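Local coordinates for extracellular solute-binding protein, family 1 (Bifidobacterium longum subsp. infantis, PDB 6FTH) that probably captures human milk oligosaccharides outside the cell and hands them to an ABC transporter for uptake, at residues M199-L204 / V294-S299; D195-N200 / L266-W271; S212-L217 / Q253-Y258; K288-G293 / D309-I314; G152-I157 / E430-Y435. All coordinates share one frame; numbering follows the deposited sequence.

Interaction 1. Residues M199-L204 / V294-S299; sequences MNIRKL and VSFGWS
Met199 reaches two side chains of strand 292-297. Its CG lies 4.0 Å from Val294 CG1, the two side chains crossing obliquely, and its terminal CE comes within 3.6 Å of Phe296 CE2, approaching that ring at a slant. CG stands anti to the backbone N (chi1 179°) and the chain beyond stays extended, which carries the methyl past Val294 to the aromatic. Ile201 adds a looser touch: its CG2 sits at the edge of the same ring, 4.4 Å from Phe296 CE2. Between the backbones, Asn200 N donates to Val294 O at 3.0 Å in a nearly straight bond (165°), and Met199 CA makes a CA-H...O contact of 3.3 Å with that same Val294 O. Met199 and Val294 thus form a parallel beta bridge with both side chains on one face, joining the outer strand 197-199 to its neighbour 292-297 in a four-stranded mixed sheet of this solute-binding protein. Beyond the bridge the chains diverge and a water fills in, donating to Asn200 O at 2.7 Å and accepting from Phe296 N at 2.9 Å. Further out, Asn200 ND2 turns to Gln283 and Asp282 of helix 276-284, which fix its amide. Tyr258 of helix 249-263 packs against Met199, Ile201 and Phe296, and Met482 of helix 457-484 backs Ile201.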
# COMPACT_ATOMS: atom_id res chain seq x y z
N MET A 199 2.02 12.58 20.15
CA MET A 199 2.16 12.03 18.81
C MET A 199 2.88 10.69 18.93
O MET A 199 3.88 10.60 19.66
CB MET A 199 2.96 12.99 17.92
CG MET A 199 3.16 12.48 16.53
SD MET A 199 3.81 13.78 15.45
CE MET A 199 3.76 12.97 13.82
N ASN A 200 2.37 9.67 18.25
CA ASN A 200 2.98 8.36 18.21
C ASN A 200 3.39 8.03 16.78
O ASN A 200 2.61 8.23 15.84
CB ASN A 200 2.05 7.28 18.75
CG ASN A 200 2.81 6.19 19.47
OD1 ASN A 200 4.04 6.16 19.47
ND2 ASN A 200 2.09 5.26 20.04
N ILE A 201 4.62 7.53 16.62
CA ILE A 201 5.16 7.17 15.32
C ILE A 201 5.70 5.74 15.40
O ILE A 201 6.14 5.28 16.46
CB ILE A 201 6.25 8.16 14.84
CG1 ILE A 201 7.37 8.32 15.88
CG2 ILE A 201 5.64 9.51 14.50
CD1 ILE A 201 8.63 9.01 15.34
N ARG A 202 5.67 5.06 14.26
CA ARG A 202 6.22 3.73 14.10
C ARG A 202 7.74 3.76 14.05
O ARG A 202 8.35 4.73 13.61
CB ARG A 202 5.78 3.15 12.75
CG ARG A 202 4.34 2.66 12.72
CD ARG A 202 4.01 2.01 11.37
NE ARG A 202 2.95 1.00 11.52
CZ ARG A 202 2.60 0.11 10.60
NH1 ARG A 202 3.21 0.08 9.42
NH2 ARG A 202 1.64 -0.77 10.87
N LYS A 203 8.35 2.65 14.47
CA LYS A 203 9.78 2.49 14.31
C LYS A 203 10.10 2.37 12.83
O LYS A 203 9.22 2.19 11.99
CB LYS A 203 10.26 1.23 15.06
CG LYS A 203 9.81 -0.09 14.44
CD LYS A 203 10.41 -1.30 15.20
CE LYS A 203 11.90 -1.47 14.99
NZ LYS A 203 12.21 -1.86 13.57
N LEU A 204 11.39 2.43 12.51
CA LEU A 204 11.83 2.32 11.14
C LEU A 204 12.02 0.86 10.73
O LEU A 204 12.02 -0.06 11.55
CB LEU A 204 13.12 3.12 10.94
CG LEU A 204 13.09 4.57 11.38
CD1 LEU A 204 14.40 5.25 11.08
CD2 LEU A 204 11.95 5.35 10.72
N VAL A 294 -1.95 12.34 18.00
CA VAL A 294 -1.67 12.38 16.56
C VAL A 294 -0.99 11.08 16.16
O VAL A 294 -0.07 10.61 16.84
CB VAL A 294 -0.77 13.59 16.22
CG1 VAL A 294 -0.30 13.50 14.75
CG2 VAL A 294 -1.48 14.91 16.48
N SER A 295 -1.43 10.49 15.05
CA SER A 295 -0.78 9.29 14.53
C SER A 295 -1.05 9.19 13.03
O SER A 295 -1.92 9.88 12.49
CB SER A 295 -1.21 8.02 15.26
OG SER A 295 -2.56 7.73 14.98
N PHE A 296 -0.29 8.33 12.37
CA PHE A 296 -0.51 8.04 10.96
C PHE A 296 -1.18 6.69 10.80
O PHE A 296 -0.88 5.75 11.55
CB PHE A 296 0.81 8.06 10.18
CG PHE A 296 1.52 9.38 10.21
CD1 PHE A 296 1.05 10.45 9.46
CD2 PHE A 296 2.66 9.56 10.97
CE1 PHE A 296 1.72 11.67 9.49
CE2 PHE A 296 3.33 10.76 11.00
CZ PHE A 296 2.88 11.81 10.25
N GLY A 297 -2.08 6.57 9.83
CA GLY A 297 -2.76 5.30 9.65
C GLY A 297 -3.63 5.27 8.42
O GLY A 297 -3.57 6.15 7.56
N TRP A 298 -4.45 4.21 8.35
CA TRP A 298 -5.30 3.86 7.21
C TRP A 298 -6.68 4.48 7.31
O TRP A 298 -7.16 5.10 6.36
CB TRP A 298 -5.43 2.33 7.18
CG TRP A 298 -6.40 1.76 6.21
CD1 TRP A 298 -7.68 1.36 6.47
CD2 TRP A 298 -6.17 1.47 4.83
NE1 TRP A 298 -8.27 0.85 5.33
CE2 TRP A 298 -7.36 0.92 4.31
CE3 TRP A 298 -5.08 1.65 3.98
CZ2 TRP A 298 -7.48 0.50 2.99
CZ3 TRP A 298 -5.21 1.23 2.65
CH2 TRP A 298 -6.40 0.68 2.18
N SER A 299 -7.35 4.30 8.46
CA SER A 299 -8.68 4.87 8.70
C SER A 299 -8.86 5.03 10.20
O SER A 299 -8.19 4.36 10.98
CB SER A 299 -9.79 3.98 8.13
OG SER A 299 -9.91 2.82 8.92
O HOH W 1 1.83 6.84 13.63

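Interaction 2. Residues D195-N200 / L266-W271; sequences DEIPMN and LIPADW
The amide of Asn200 meets the Pro268 ring through its oxygen, OD1 lying 3.5 Å from Pro268 CG, with the two side chains crossing at about a right angle; the other end of the amide, ND2, is held by Gln283. The second flat group, the Trp271 indole, has Pro268 O in its plane at the edge; Pro268 to Trp271 form a type I beta turn, closed by Trp271 N donating to Pro268 O. That turn belongs to the loop between helices 249-263 and 276-284, which lies against the outer strand 197-199 of the mixed sheet. Ile197 approaches the same proline: its CG2, anti to the backbone N, packs 3.6 Å from Pro268 CG, again roughly at right angles. Pro268 CG thus meets both an aliphatic branch and an amide oxygen. At the corner where the strand turns, the Pro198 ring leans on the peptide of Leu266, with CB 3.4 Å from Leu266 O, while its CG makes a wider apolar contact of 4.2 Å with Leu266 CD2. Leu180 and Lys184 of helix 173-185 also touch Pro198. Leu266 O serves as the acceptor for Met199 N at 3.0 Å (N-H...O 151°), the single conventional hydrogen bond between the two segments. One residue on, Met199 O is approached by three carbons of the loop: Ile267 CA points its hydrogen at it from 3.3 Å (157°), Ile267 CG1 lies 3.4 Å away, and Pro268 CD approaches Met199 O to 3.5 Å.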
# COMPACT_ATOMS: atom_id res chain seq x y z
N ASP A 195 -0.83 10.53 30.90
CA ASP A 195 -0.76 9.32 30.10
C ASP A 195 -0.89 9.61 28.61
O ASP A 195 -0.69 8.69 27.81
CB ASP A 195 -1.86 8.32 30.51
CG ASP A 195 -3.28 8.86 30.33
OD1 ASP A 195 -3.49 10.08 30.40
OD2 ASP A 195 -4.21 8.05 30.12
N GLU A 196 -1.23 10.84 28.25
CA GLU A 196 -1.37 11.21 26.85
C GLU A 196 -0.04 11.04 26.14
O GLU A 196 0.99 11.54 26.58
CB GLU A 196 -1.81 12.66 26.75
CG GLU A 196 -3.29 12.93 27.01
CD GLU A 196 -3.67 12.98 28.49
OE1 GLU A 196 -2.79 12.92 29.37
OE2 GLU A 196 -4.89 13.08 28.76
N ILE A 197 -0.10 10.36 25.00
CA ILE A 197 1.01 10.32 24.04
C ILE A 197 0.68 11.36 22.98
O ILE A 197 -0.21 11.11 22.15
CB ILE A 197 1.12 8.92 23.42
CG1 ILE A 197 1.38 7.86 24.50
CG2 ILE A 197 2.25 8.91 22.39
CD1 ILE A 197 1.25 6.40 24.03
N PRO A 198 1.32 12.53 22.97
CA PRO A 198 0.87 13.57 22.05
C PRO A 198 0.90 13.13 20.60
O PRO A 198 -0.10 13.30 19.89
CB PRO A 198 1.81 14.73 22.36
CG PRO A 198 2.17 14.51 23.80
CD PRO A 198 2.33 13.05 23.91
N MET A 199 2.02 12.58 20.15
CA MET A 199 2.16 12.03 18.81
C MET A 199 2.88 10.69 18.93
O MET A 199 3.88 10.60 19.66
CB MET A 199 2.96 12.99 17.92
CG MET A 199 3.16 12.48 16.53
SD MET A 199 3.81 13.78 15.45
CE MET A 199 3.76 12.97 13.82
N ASN A 200 2.37 9.67 18.25
CA ASN A 200 2.98 8.36 18.21
C ASN A 200 3.39 8.03 16.78
O ASN A 200 2.61 8.23 15.84
CB ASN A 200 2.05 7.28 18.75
CG ASN A 200 2.81 6.19 19.47
OD1 ASN A 200 4.04 6.16 19.47
ND2 ASN A 200 2.09 5.26 20.04
N LEU A 266 7.25 14.67 23.49
CA LEU A 266 6.00 14.69 22.74
C LEU A 266 5.78 13.45 21.90
O LEU A 266 4.67 13.25 21.38
CB LEU A 266 5.96 15.94 21.88
CG LEU A 266 6.22 17.25 22.63
CD1 LEU A 266 6.31 18.45 21.72
CD2 LEU A 266 5.13 17.51 23.69
N ILE A 267 6.81 12.61 21.76
CA ILE A 267 6.77 11.30 21.13
C ILE A 267 7.43 10.33 22.10
O ILE A 267 8.38 10.73 22.77
CB ILE A 267 7.52 11.35 19.79
CG1 ILE A 267 6.73 12.21 18.80
CG2 ILE A 267 7.79 9.95 19.27
CD1 ILE A 267 7.42 12.49 17.46
N PRO A 268 6.99 9.07 22.21
CA PRO A 268 7.61 8.17 23.21
C PRO A 268 9.10 8.01 22.97
O PRO A 268 9.56 7.83 21.84
CB PRO A 268 6.86 6.85 23.01
CG PRO A 268 5.50 7.28 22.49
CD PRO A 268 5.83 8.43 21.57
N ALA A 269 9.86 8.07 24.07
CA ALA A 269 11.31 7.96 23.98
C ALA A 269 11.76 6.63 23.38
O ALA A 269 12.81 6.58 22.74
CB ALA A 269 11.93 8.14 25.37
N ASP A 270 10.97 5.57 23.54
CA ASP A 270 11.32 4.26 22.99
C ASP A 270 10.63 3.97 21.66
O ASP A 270 10.48 2.80 21.28
CB ASP A 270 11.05 3.15 24.01
CG ASP A 270 9.60 3.03 24.39
OD1 ASP A 270 8.83 3.97 24.15
OD2 ASP A 270 9.23 1.97 24.95
N TRP A 271 10.23 5.01 20.93
CA TRP A 271 9.52 4.81 19.66
C TRP A 271 10.31 3.91 18.72
O TRP A 271 9.72 3.15 17.95
CB TRP A 271 9.29 6.17 18.97
CG TRP A 271 10.56 6.72 18.46
CD1 TRP A 271 11.49 7.40 19.17
CD2 TRP A 271 11.09 6.56 17.14
NE1 TRP A 271 12.59 7.68 18.38
CE2 TRP A 271 12.36 7.17 17.13
CE3 TRP A 271 10.63 5.96 15.97
CZ2 TRP A 271 13.17 7.21 15.98
CZ3 TRP A 271 11.44 5.99 14.83
CH2 TRP A 271 12.67 6.60 14.85

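Interaction 3. Residues S212-L217 / Q253-Y258; sequences SPMLLL and QVIKYY
Tyr258 points its hydroxyl at Pro213 O, which lies at the edge of the ring and in its plane. OH donates at 2.7 Å from one side of the carbonyl (C=O...O angle 116°), tilted 15° out of the carbonyl plane; Leu216 N also donates to Pro213 O, so this buried oxygen is gripped twice. Leu216 slants across the phenol, its CD1 3.4 Å from Tyr258 CZ, and the same methyl sits at the edge of the Tyr257 ring, 4.0 Å from Tyr257 CD2. Val254 splits its branches: CG1 meets Met214 SD at 3.7 Å, while CG2 faces Leu217 CD2 at 4.2 Å, those two side chains lying about at right angles. Met214 starts away from the helix but bends back at chi2 (-49°), which swings SD toward Val254; CE then comes 4.1 Å from Ile255 CG1. Outside the pair, Trp173 stacks on Tyr257 and its backbone O holds the Tyr257 hydroxyl, while Met482 of helix 457-484 touches both Met214 and Tyr258. The arrangement is a short 3-10 segment, opened by an ST turn in which Ser212 OG accepts from Met214 N, packed against the alpha helix 249-263.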
# COMPACT_ATOMS: atom_id res chain seq x y z
N SER A 212 4.65 5.57 7.79
CA SER A 212 5.98 5.97 8.22
C SER A 212 5.96 7.38 8.81
O SER A 212 5.28 8.26 8.28
CB SER A 212 6.89 6.01 6.99
OG SER A 212 8.16 6.52 7.33
N PRO A 213 6.76 7.64 9.86
CA PRO A 213 6.95 9.03 10.30
C PRO A 213 7.42 9.93 9.17
O PRO A 213 7.21 11.15 9.22
CB PRO A 213 8.01 8.94 11.42
CG PRO A 213 8.67 7.57 11.24
CD PRO A 213 7.58 6.69 10.62
N MET A 214 8.06 9.35 8.15
CA MET A 214 8.56 10.20 7.06
C MET A 214 7.46 10.69 6.15
O MET A 214 7.73 11.37 5.16
CB MET A 214 9.67 9.50 6.28
CG MET A 214 10.89 9.22 7.11
SD MET A 214 11.39 10.70 7.99
CE MET A 214 12.64 10.10 9.14
N LEU A 215 6.21 10.38 6.45
CA LEU A 215 5.13 11.08 5.79
C LEU A 215 5.21 12.59 6.01
O LEU A 215 4.60 13.35 5.25
CB LEU A 215 3.79 10.53 6.27
CG LEU A 215 3.42 9.16 5.73
CD1 LEU A 215 2.29 8.59 6.56
CD2 LEU A 215 3.02 9.23 4.25
N LEU A 216 5.95 13.07 7.02
CA LEU A 216 6.18 14.51 7.18
C LEU A 216 7.01 15.10 6.05
O LEU A 216 7.08 16.33 5.93
CB LEU A 216 6.79 14.85 8.55
CG LEU A 216 5.82 14.77 9.73
CD1 LEU A 216 6.51 15.37 10.95
CD2 LEU A 216 4.52 15.48 9.48
N LEU A 217 7.62 14.28 5.19
CA LEU A 217 8.26 14.85 4.00
C LEU A 217 7.26 15.62 3.15
O LEU A 217 7.63 16.60 2.49
CB LEU A 217 8.89 13.75 3.14
CG LEU A 217 10.21 13.19 3.66
CD1 LEU A 217 10.55 11.84 3.03
CD2 LEU A 217 11.33 14.20 3.40
N GLN A 253 15.58 18.25 7.72
CA GLN A 253 14.68 19.09 8.52
C GLN A 253 13.61 18.26 9.22
O GLN A 253 13.25 18.55 10.36
CB GLN A 253 14.08 20.19 7.65
CG GLN A 253 15.13 21.23 7.18
CD GLN A 253 16.10 21.64 8.29
OE1 GLN A 253 15.69 21.96 9.40
NE2 GLN A 253 17.40 21.60 7.99
N VAL A 254 13.07 17.24 8.54
CA VAL A 254 12.10 16.35 9.18
C VAL A 254 12.74 15.68 10.39
O VAL A 254 12.13 15.58 11.47
CB VAL A 254 11.58 15.31 8.19
CG1 VAL A 254 10.80 14.23 8.92
CG2 VAL A 254 10.72 15.98 7.15
N ILE A 255 13.96 15.17 10.22
CA ILE A 255 14.65 14.50 11.32
C ILE A 255 14.86 15.46 12.49
O ILE A 255 14.63 15.11 13.66
CB ILE A 255 15.97 13.90 10.81
CG1 ILE A 255 15.69 12.69 9.92
CG2 ILE A 255 16.83 13.48 12.01
CD1 ILE A 255 16.88 12.17 9.14
N LYS A 256 15.28 16.70 12.21
CA LYS A 256 15.52 17.66 13.28
C LYS A 256 14.22 17.99 14.01
O LYS A 256 14.22 18.14 15.23
CB LYS A 256 16.19 18.91 12.73
CG LYS A 256 17.65 18.67 12.34
CD LYS A 256 18.32 19.96 11.88
CE LYS A 256 18.79 20.80 13.06
NZ LYS A 256 19.65 21.93 12.61
N TYR A 257 13.11 18.11 13.27
CA TYR A 257 11.82 18.39 13.89
C TYR A 257 11.43 17.25 14.81
O TYR A 257 11.02 17.49 15.96
CB TYR A 257 10.76 18.63 12.81
CG TYR A 257 9.38 18.98 13.33
CD1 TYR A 257 9.15 20.17 14.00
CD2 TYR A 257 8.32 18.14 13.11
CE1 TYR A 257 7.88 20.49 14.46
CE2 TYR A 257 7.06 18.45 13.56
CZ TYR A 257 6.85 19.63 14.21
OH TYR A 257 5.58 19.94 14.66
N TYR A 258 11.53 16.01 14.32
CA TYR A 258 11.22 14.86 15.17
C TYR A 258 12.12 14.83 16.39
O TYR A 258 11.66 14.51 17.49
CB TYR A 258 11.32 13.55 14.42
CG TYR A 258 10.05 13.18 13.67
CD1 TYR A 258 8.82 13.12 14.33
CD2 TYR A 258 10.07 12.91 12.31
CE1 TYR A 258 7.65 12.76 13.65
CE2 TYR A 258 8.92 12.57 11.63
CZ TYR A 258 7.71 12.50 12.30
OH TYR A 258 6.57 12.14 11.63

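Interaction 4. Residues K288-G293 / D309-I314; sequences KTAKTG and DQYIPI
Tyr311 extends from its strand to grip the backbone of Thr292. From CB, its CG is set anti to the carbonyl carbon (chi1 -69°), and the ring heads toward residues 290-293. On the way CD2 passes Ile157 O. CE2 lies 3.2 Å from Thr292 O, which sits in the ring plane at its edge, and is more distant from Gly293 O (4.1 Å). At the tip, OH donates to Thr292 O at 2.6 Å, in the carbonyl plane (C=O...O 147°), and rests 3.6 Å from Ala290 CB. A water also donates to Tyr311 OH at 2.8 Å and accepts from Lys291 N, giving the hydroxyl a second link to the 288-293 segment. A phenylalanine here would probably leave Thr292 O without this donor and the bridging water without this acceptor. Alongside, Gln310 OE1 touches Ala290 CB at 3.5 Å while bonding to Asn158, and NE2 reaches a second water shared with Lys288 O and Ala290 N. Phe304 of helix 300-304 stacks on the Tyr311 ring, Trp161 of helix 159-165 touches Ala290 and Gln310, and strand 154-158 lies between strands 311-313 and 292-297 in the sheet.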
# COMPACT_ATOMS: atom_id res chain seq x y z
N LYS A 288 -12.07 2.95 25.53
CA LYS A 288 -12.83 3.92 26.31
C LYS A 288 -12.04 5.19 26.55
O LYS A 288 -12.58 6.29 26.37
CB LYS A 288 -13.23 3.27 27.65
CG LYS A 288 -14.11 4.13 28.54
CD LYS A 288 -14.39 3.41 29.87
CE LYS A 288 -15.03 4.34 30.91
NZ LYS A 288 -15.31 3.62 32.20
N THR A 289 -10.77 5.08 26.95
CA THR A 289 -9.93 6.25 27.22
C THR A 289 -8.93 6.40 26.07
O THR A 289 -8.06 5.54 25.88
CB THR A 289 -9.19 6.06 28.54
OG1 THR A 289 -10.14 5.89 29.60
CG2 THR A 289 -8.31 7.26 28.86
N ALA A 290 -9.06 7.48 25.32
CA ALA A 290 -8.10 7.77 24.26
C ALA A 290 -6.75 8.11 24.87
O ALA A 290 -6.67 8.81 25.89
CB ALA A 290 -8.59 8.95 23.44
N LYS A 291 -5.68 7.65 24.22
CA LYS A 291 -4.31 7.88 24.68
C LYS A 291 -3.47 8.73 23.75
O LYS A 291 -2.60 9.46 24.23
CB LYS A 291 -3.58 6.55 24.89
CG LYS A 291 -4.24 5.61 25.87
CD LYS A 291 -4.03 6.04 27.31
CE LYS A 291 -4.65 5.02 28.25
NZ LYS A 291 -4.42 5.36 29.69
N THR A 292 -3.70 8.68 22.44
CA THR A 292 -2.79 9.30 21.47
C THR A 292 -3.43 10.51 20.79
O THR A 292 -4.58 10.46 20.34
CB THR A 292 -2.40 8.26 20.44
OG1 THR A 292 -1.76 7.15 21.10
CG2 THR A 292 -1.43 8.85 19.41
N GLY A 293 -2.65 11.59 20.67
CA GLY A 293 -3.15 12.80 20.07
C GLY A 293 -3.09 12.79 18.54
O GLY A 293 -4.07 13.15 17.88
N ASP A 309 -14.67 8.05 16.87
CA ASP A 309 -15.40 9.30 16.63
C ASP A 309 -14.70 10.51 17.25
O ASP A 309 -15.14 11.63 17.00
CB ASP A 309 -16.87 9.23 17.06
CG ASP A 309 -17.70 8.20 16.26
OD1 ASP A 309 -17.52 8.05 15.02
OD2 ASP A 309 -18.54 7.53 16.88
N GLN A 310 -13.61 10.32 18.00
CA GLN A 310 -12.82 11.45 18.49
C GLN A 310 -11.80 11.94 17.46
O GLN A 310 -11.19 12.99 17.68
CB GLN A 310 -12.05 11.09 19.77
CG GLN A 310 -12.93 10.58 20.91
CD GLN A 310 -12.18 10.39 22.23
OE1 GLN A 310 -11.20 11.09 22.53
NE2 GLN A 310 -12.64 9.43 23.03
N TYR A 311 -11.60 11.21 16.36
CA TYR A 311 -10.45 11.44 15.49
C TYR A 311 -10.89 11.84 14.10
O TYR A 311 -11.88 11.32 13.56
CB TYR A 311 -9.55 10.20 15.41
CG TYR A 311 -8.83 9.92 16.70
CD1 TYR A 311 -9.44 9.21 17.73
CD2 TYR A 311 -7.55 10.41 16.91
CE1 TYR A 311 -8.78 8.96 18.91
CE2 TYR A 311 -6.87 10.15 18.09
CZ TYR A 311 -7.50 9.44 19.11
OH TYR A 311 -6.84 9.21 20.30
N ILE A 312 -10.12 12.77 13.51
CA ILE A 312 -10.33 13.17 12.12
C ILE A 312 -9.01 13.09 11.36
O ILE A 312 -7.92 13.21 11.95
CB ILE A 312 -10.90 14.59 12.01
CG1 ILE A 312 -9.90 15.63 12.52
CG2 ILE A 312 -12.23 14.66 12.79
CD1 ILE A 312 -10.33 17.08 12.32
N PRO A 313 -9.07 12.91 10.04
CA PRO A 313 -7.87 13.05 9.21
C PRO A 313 -7.67 14.52 8.95
O PRO A 313 -8.63 15.25 8.65
CB PRO A 313 -8.26 12.33 7.91
CG PRO A 313 -9.75 11.90 8.07
CD PRO A 313 -10.27 12.69 9.22
N ILE A 314 -6.43 14.98 9.07
CA ILE A 314 -6.11 16.37 8.75
C ILE A 314 -5.10 16.50 7.62
O ILE A 314 -4.19 15.67 7.49
CB ILE A 314 -5.59 17.15 9.96
CG1 ILE A 314 -4.36 16.47 10.55
CG2 ILE A 314 -6.70 17.34 10.97
CD1 ILE A 314 -3.61 17.34 11.57
O HOH W 2 -11.55 8.99 25.98
O HOH W 3 -5.95 6.79 21.43

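Interaction 5. Residues G152-I157 / E430-Y435; sequences GQHMFI and EANKPY
The backbones of His154 and Ala431 come no nearer than 7.2 Å between CA atoms, so side chains span the gap between strand 154-158 and residues 430-435, which begin in helix 423-432. His154 NE2 donates to Asn432 OD1 at 2.6 Å; the oxygen lies near the imidazole plane, but the amide is turned 37° from it and the bond is bent, with NE2 above the plane of the Asn432 carbonyl. Ala431 CB sits over one face of the imidazole, 4.0 Å from its centroid, as a CH-pi contact. At the ring edge, His154 CD2 is 3.7 Å from Tyr435 CE2, the two rings inclined at 57°. The phenol passes on to the strand, where Tyr435 OH accepts from Met155 N at 2.9 Å in a nearly straight bond (164°). Trp329 stacks on Tyr435. An alanine in place of Tyr435 would probably leave Met155 N without its acceptor and open a gap beside the imidazole edge. Asn432 ND2 bonds to Thr151 O, which fixes the amide with its oxygen toward the histidine. His154 ND1 bonds to Gly297 O, so both ring nitrogens face carbonyl oxygens, an environment consistent with a doubly protonated, positively charged imidazole.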
# COMPACT_ATOMS: atom_id res chain seq x y z
N GLY A 152 -3.33 5.16 0.87
CA GLY A 152 -3.49 4.46 2.12
C GLY A 152 -2.95 5.18 3.33
O GLY A 152 -3.12 4.72 4.47
N GLN A 153 -2.30 6.33 3.12
CA GLN A 153 -1.58 7.05 4.16
C GLN A 153 -2.39 8.25 4.62
O GLN A 153 -2.89 9.02 3.80
CB GLN A 153 -0.26 7.55 3.57
CG GLN A 153 0.51 6.53 2.78
CD GLN A 153 0.81 5.29 3.58
OE1 GLN A 153 1.14 5.36 4.76
NE2 GLN A 153 0.73 4.14 2.92
N HIS A 154 -2.52 8.42 5.95
CA HIS A 154 -3.28 9.53 6.52
C HIS A 154 -2.67 9.96 7.85
O HIS A 154 -1.99 9.18 8.51
CB HIS A 154 -4.76 9.17 6.76
CG HIS A 154 -5.33 8.45 5.61
ND1 HIS A 154 -5.16 7.10 5.42
CD2 HIS A 154 -5.96 8.91 4.50
CE1 HIS A 154 -5.69 6.75 4.27
NE2 HIS A 154 -6.17 7.82 3.68
N MET A 155 -2.95 11.20 8.24
CA MET A 155 -2.54 11.75 9.52
C MET A 155 -3.80 12.07 10.31
O MET A 155 -4.63 12.86 9.85
CB MET A 155 -1.72 13.03 9.30
CG MET A 155 -1.18 13.65 10.57
SD MET A 155 -0.20 15.11 10.15
CE MET A 155 0.47 15.57 11.76
N PHE A 156 -3.95 11.45 11.47
CA PHE A 156 -5.12 11.63 12.32
C PHE A 156 -4.80 12.49 13.53
O PHE A 156 -3.69 12.45 14.07
CB PHE A 156 -5.65 10.27 12.79
CG PHE A 156 -6.04 9.36 11.67
CD1 PHE A 156 -6.99 9.75 10.75
CD2 PHE A 156 -5.45 8.12 11.52
CE1 PHE A 156 -7.37 8.91 9.70
CE2 PHE A 156 -5.82 7.28 10.47
CZ PHE A 156 -6.76 7.69 9.55
N ILE A 157 -5.79 13.25 13.98
CA ILE A 157 -5.68 14.01 15.23
C ILE A 157 -6.95 13.83 16.04
O ILE A 157 -8.04 13.63 15.49
CB ILE A 157 -5.36 15.49 14.97
CG1 ILE A 157 -4.91 16.21 16.24
CG2 ILE A 157 -6.53 16.21 14.35
CD1 ILE A 157 -4.10 17.43 15.92
N GLU A 430 -13.74 8.09 3.02
CA GLU A 430 -13.94 9.21 3.94
C GLU A 430 -12.61 9.75 4.44
O GLU A 430 -12.41 10.97 4.51
CB GLU A 430 -14.82 8.76 5.11
CG GLU A 430 -16.26 8.58 4.72
CD GLU A 430 -16.91 9.89 4.31
OE1 GLU A 430 -16.73 10.90 5.02
OE2 GLU A 430 -17.59 9.91 3.26
N ALA A 431 -11.68 8.86 4.78
CA ALA A 431 -10.38 9.30 5.25
C ALA A 431 -9.61 10.07 4.18
O ALA A 431 -8.73 10.87 4.53
CB ALA A 431 -9.54 8.11 5.70
N ASN A 432 -9.92 9.85 2.91
CA ASN A 432 -9.18 10.55 1.85
C ASN A 432 -9.78 11.90 1.49
O ASN A 432 -9.09 12.70 0.84
CB ASN A 432 -9.05 9.64 0.63
CG ASN A 432 -7.89 8.67 0.80
OD1 ASN A 432 -6.90 9.00 1.46
ND2 ASN A 432 -8.01 7.46 0.23
N LYS A 433 -11.00 12.21 1.90
CA LYS A 433 -11.59 13.49 1.52
C LYS A 433 -10.75 14.68 1.94
O LYS A 433 -10.62 15.63 1.14
CB LYS A 433 -13.04 13.59 2.03
CG LYS A 433 -13.99 12.71 1.26
CD LYS A 433 -15.38 12.74 1.88
CE LYS A 433 -16.36 11.85 1.13
NZ LYS A 433 -17.76 12.03 1.63
N PRO A 434 -10.17 14.73 3.15
CA PRO A 434 -9.43 15.93 3.55
C PRO A 434 -8.13 16.15 2.77
O PRO A 434 -7.54 17.22 2.92
CB PRO A 434 -9.14 15.69 5.05
CG PRO A 434 -10.19 14.73 5.49
CD PRO A 434 -10.38 13.82 4.29
N TYR A 435 -7.67 15.16 1.99
CA TYR A 435 -6.41 15.25 1.26
C TYR A 435 -6.57 15.61 -0.21
O TYR A 435 -5.55 15.76 -0.90
CB TYR A 435 -5.63 13.93 1.39
CG TYR A 435 -5.34 13.67 2.83
CD1 TYR A 435 -4.33 14.36 3.50
CD2 TYR A 435 -6.11 12.78 3.55
CE1 TYR A 435 -4.11 14.17 4.85
CE2 TYR A 435 -5.88 12.58 4.89
CZ TYR A 435 -4.88 13.25 5.53
OH TYR A 435 -4.65 13.07 6.88

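All five contacts are mostly buried, with partly exposed residues in interactions 2, 4 and 5, and interactions 1, 2, 4 and 5 share one mixed sheet. Interactions 1 and 2 flank strand 197-199, sharing Met199 and Asn200: one joins it to strand 292-297, the other to a loop, both by backbone bonds and apolar packing. Interactions 1 and 3 are made wholly by buried residues; 3 is largely apolar, and its Tyr258 packs onto Met199, Phe296 and Ile267, uniting it with 1 and 2. Interactions 4 and 5 work through side-chain polar groups, with bridging waters in 4 as in 1, and meet where Ile314 N bonds to Met155 O. Asp195 and Lys291 add a salt bridge between interactions 2 and 4.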